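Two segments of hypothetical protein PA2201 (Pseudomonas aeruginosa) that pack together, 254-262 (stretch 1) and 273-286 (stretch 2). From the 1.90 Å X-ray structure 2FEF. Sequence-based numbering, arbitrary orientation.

Stretch 1, residues 254-262: GWWAMEVSA
Stretch 2 273-286: VLRASPHYLGDLVD

Stretch 1 runs from a loop into a helix. Stretch 2 leaves a weakly bonded helix at about 273-275, passes through a loop and enters a second helix. Helix 258-262 follows Ala257 and helix 282-286 follows Leu281; both residues are N-caps. A type I turn, Ser277 to Tyr280, brings His279 beside Trp256 (CA to CA 4.9 Å). Ser261 and Leu281 lie 5.7 Å apart, CA to CA.

Ala257 N donates to His279 O at 2.9 Å. Around this bond the side chains interlock. His279 is m (chi2 -88°), which lets ND1 donate to Trp255 O at 2.8 Å, near the imidazole plane. Trp255 is t (chi2 -100°). Its NE1 donates to Pro278 O at 3.0 Å, and its five-membered ring lies obliquely against His279, centroids 4.0 Å apart, planes at 33°.

Trp256 is m (chi2 108°). Its six-membered ring receives Leu281 CD2 over one face, 3.9 Å from the centroid. Leu281 is m,t and points toward stretch 1; its CD1 reaches Met258 CG (selenomethionine) at 4.4 Å.

Ser261 is m. Its OG donates to Ala257 O at 2.8 Å and accepts from Leu281 N at 2.9 Å, so one hydroxyl links both N-caps.

Val260, t, places CG1 3.7 Å from Leu274 CD1 and 3.9 Å from Tyr280 CE1. Tyr280 is t (chi2 75°). One water donates to Val260 O (2.8 Å) and Tyr280 OH (2.9 Å).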

# COMPACT_ATOMS: atom_id res chain seq x y z
N GLY B 254 -8.78 10.77 17.83
CA GLY B 254 -9.66 11.59 16.98
C GLY B 254 -10.63 12.48 17.77
O GLY B 254 -10.24 13.24 18.67
N TRP B 255 -11.90 12.34 17.42
CA TRP B 255 -13.01 13.14 17.96
C TRP B 255 -13.38 12.81 19.41
O TRP B 255 -14.01 13.61 20.09
CB TRP B 255 -14.20 12.84 17.05
CG TRP B 255 -15.50 13.54 17.29
CD1 TRP B 255 -16.59 13.05 17.94
CD2 TRP B 255 -15.85 14.82 16.79
NE1 TRP B 255 -17.62 13.96 17.88
CE2 TRP B 255 -17.19 15.06 17.17
CE3 TRP B 255 -15.17 15.79 16.04
CZ2 TRP B 255 -17.85 16.24 16.85
CZ3 TRP B 255 -15.84 16.96 15.71
CH2 TRP B 255 -17.17 17.18 16.12
N TRP B 256 -13.00 11.62 19.87
CA TRP B 256 -13.67 11.01 21.01
C TRP B 256 -13.03 11.27 22.36
O TRP B 256 -11.86 11.01 22.55
CB TRP B 256 -13.81 9.49 20.77
CG TRP B 256 -14.57 9.28 19.51
CD1 TRP B 256 -14.09 8.83 18.31
CD2 TRP B 256 -15.94 9.59 19.30
NE1 TRP B 256 -15.09 8.84 17.37
CE2 TRP B 256 -16.24 9.29 17.96
CE3 TRP B 256 -16.95 10.10 20.14
CZ2 TRP B 256 -17.51 9.48 17.41
CZ3 TRP B 256 -18.22 10.30 19.59
CH2 TRP B 256 -18.49 9.99 18.24
N ALA B 257 -13.84 11.72 23.31
CA ALA B 257 -13.42 11.80 24.70
C ALA B 257 -13.44 10.42 25.32
O ALA B 257 -14.27 10.13 26.18
CB ALA B 257 -14.36 12.75 25.50
N MSE B 258 -12.49 9.58 24.90
CA MSE B 258 -12.38 8.18 25.34
C MSE B 258 -12.04 8.10 26.80
O MSE B 258 -12.48 7.18 27.48
CB MSE B 258 -11.18 7.56 24.61
CG MSE B 258 -11.48 7.39 23.21
SE MSE B 258 -9.92 6.51 22.39
CE MSE B 258 -10.77 6.44 20.67
N GLU B 259 -11.25 9.06 27.27
CA GLU B 259 -10.86 9.09 28.68
C GLU B 259 -12.07 9.35 29.60
O GLU B 259 -12.27 8.61 30.57
CB GLU B 259 -9.70 10.06 28.95
CG GLU B 259 -9.94 11.60 29.00
CD GLU B 259 -10.36 12.23 27.69
OE1 GLU B 259 -11.40 11.80 27.13
OE2 GLU B 259 -9.75 13.23 27.26
N VAL B 260 -12.85 10.37 29.29
CA VAL B 260 -14.06 10.70 30.09
C VAL B 260 -15.06 9.53 30.05
O VAL B 260 -15.64 9.14 31.08
CB VAL B 260 -14.74 12.00 29.60
CG1 VAL B 260 -15.97 12.38 30.47
CG2 VAL B 260 -13.75 13.15 29.58
N SER B 261 -15.28 8.98 28.86
CA SER B 261 -16.21 7.85 28.73
C SER B 261 -15.73 6.65 29.54
O SER B 261 -16.53 6.04 30.27
CB SER B 261 -16.43 7.49 27.25
OG SER B 261 -16.68 8.69 26.49
N ALA B 262 -14.43 6.32 29.47
CA ALA B 262 -13.89 5.18 30.24
C ALA B 262 -13.98 5.46 31.75
O ALA B 262 -14.29 4.57 32.54
CB ALA B 262 -12.47 4.85 29.80
N VAL B 273 -25.25 14.24 32.55
CA VAL B 273 -24.76 15.56 32.14
C VAL B 273 -23.75 15.47 30.98
O VAL B 273 -23.72 16.33 30.08
CB VAL B 273 -24.20 16.37 33.35
CG1 VAL B 273 -22.92 15.77 33.92
CG2 VAL B 273 -24.03 17.86 32.98
N LEU B 274 -23.00 14.38 30.95
CA LEU B 274 -21.96 14.24 29.92
C LEU B 274 -22.50 13.75 28.57
O LEU B 274 -21.85 13.93 27.53
CB LEU B 274 -20.86 13.31 30.43
CG LEU B 274 -20.29 13.64 31.81
CD1 LEU B 274 -19.27 12.60 32.14
CD2 LEU B 274 -19.70 15.06 31.85
N ARG B 275 -23.68 13.14 28.57
CA ARG B 275 -24.25 12.59 27.33
C ARG B 275 -24.69 13.67 26.34
O ARG B 275 -24.90 13.38 25.15
CB ARG B 275 -25.42 11.65 27.66
CG ARG B 275 -24.89 10.46 28.40
CD ARG B 275 -25.71 9.24 28.24
NE ARG B 275 -25.04 8.17 28.94
CZ ARG B 275 -25.13 6.88 28.63
NH1 ARG B 275 -25.87 6.50 27.59
NH2 ARG B 275 -24.43 5.99 29.34
N ALA B 276 -24.85 14.89 26.82
CA ALA B 276 -25.10 16.04 25.94
C ALA B 276 -23.95 16.26 24.98
O ALA B 276 -24.15 16.86 23.91
CB ALA B 276 -25.34 17.29 26.77
N SER B 277 -22.75 15.78 25.35
CA SER B 277 -21.53 16.05 24.54
C SER B 277 -21.46 15.13 23.33
O SER B 277 -21.55 13.91 23.48
CB SER B 277 -20.26 15.89 25.36
OG SER B 277 -19.15 15.95 24.43
N PRO B 278 -21.31 15.71 22.13
CA PRO B 278 -21.15 14.93 20.90
C PRO B 278 -19.85 14.13 20.85
O PRO B 278 -19.65 13.31 19.93
CB PRO B 278 -21.16 15.99 19.79
CG PRO B 278 -20.92 17.28 20.47
CD PRO B 278 -21.36 17.16 21.87
N HIS B 279 -19.00 14.33 21.87
CA HIS B 279 -17.70 13.65 21.97
C HIS B 279 -17.71 12.50 22.99
O HIS B 279 -16.72 11.79 23.12
CB HIS B 279 -16.61 14.67 22.30
CG HIS B 279 -16.55 15.82 21.33
ND1 HIS B 279 -15.80 15.80 20.17
CD2 HIS B 279 -17.20 17.01 21.33
CE1 HIS B 279 -15.98 16.93 19.51
NE2 HIS B 279 -16.82 17.68 20.20
N TYR B 280 -18.81 12.33 23.72
CA TYR B 280 -18.90 11.32 24.77
C TYR B 280 -19.48 10.03 24.20
O TYR B 280 -20.47 10.03 23.45
CB TYR B 280 -19.85 11.85 25.90
CG TYR B 280 -19.90 10.98 27.14
CD1 TYR B 280 -18.84 10.97 28.05
CD2 TYR B 280 -21.02 10.17 27.41
CE1 TYR B 280 -18.88 10.16 29.18
CE2 TYR B 280 -21.07 9.37 28.55
CZ TYR B 280 -19.99 9.38 29.44
OH TYR B 280 -20.04 8.58 30.57
N LEU B 281 -18.93 8.89 24.61
CA LEU B 281 -19.39 7.61 24.05
C LEU B 281 -20.37 6.90 24.98
O LEU B 281 -20.10 5.78 25.44
CB LEU B 281 -18.15 6.73 23.75
CG LEU B 281 -17.30 7.30 22.61
CD1 LEU B 281 -15.85 6.75 22.71
CD2 LEU B 281 -17.95 6.94 21.28
N GLY B 282 -21.51 7.54 25.22
CA GLY B 282 -22.54 6.99 26.10
C GLY B 282 -22.97 5.58 25.76
O GLY B 282 -23.18 4.77 26.65
N ASP B 283 -23.10 5.26 24.46
CA ASP B 283 -23.58 3.91 24.08
C ASP B 283 -22.58 2.83 24.45
O ASP B 283 -22.95 1.67 24.70
CB ASP B 283 -23.98 3.80 22.59
CG ASP B 283 -22.78 3.60 21.65
OD1 ASP B 283 -22.05 4.59 21.39
OD2 ASP B 283 -22.57 2.46 21.18
N LEU B 284 -21.30 3.20 24.50
CA LEU B 284 -20.27 2.26 24.90
C LEU B 284 -20.16 2.14 26.40
O LEU B 284 -19.90 1.04 26.91
CB LEU B 284 -18.91 2.61 24.27
CG LEU B 284 -18.89 2.51 22.74
CD1 LEU B 284 -17.47 2.74 22.20
CD2 LEU B 284 -19.41 1.10 22.30
N VAL B 285 -20.37 3.26 27.10
CA VAL B 285 -20.56 3.19 28.55
C VAL B 285 -21.62 2.13 28.86
O VAL B 285 -21.42 1.25 29.69
CB VAL B 285 -20.88 4.57 29.16
CG1 VAL B 285 -21.22 4.44 30.68
CG2 VAL B 285 -19.68 5.54 28.91
N ASP B 286 -22.77 2.23 28.18
CA ASP B 286 -23.87 1.31 28.42
C ASP B 286 -23.47 -0.14 28.10
O ASP B 286 -23.78 -1.03 28.89
CB ASP B 286 -25.12 1.74 27.62
CG ASP B 286 -25.67 3.09 28.06
OD1 ASP B 286 -25.37 3.54 29.20
OD2 ASP B 286 -26.43 3.73 27.26
O HOH W 1 -18.07 9.56 32.39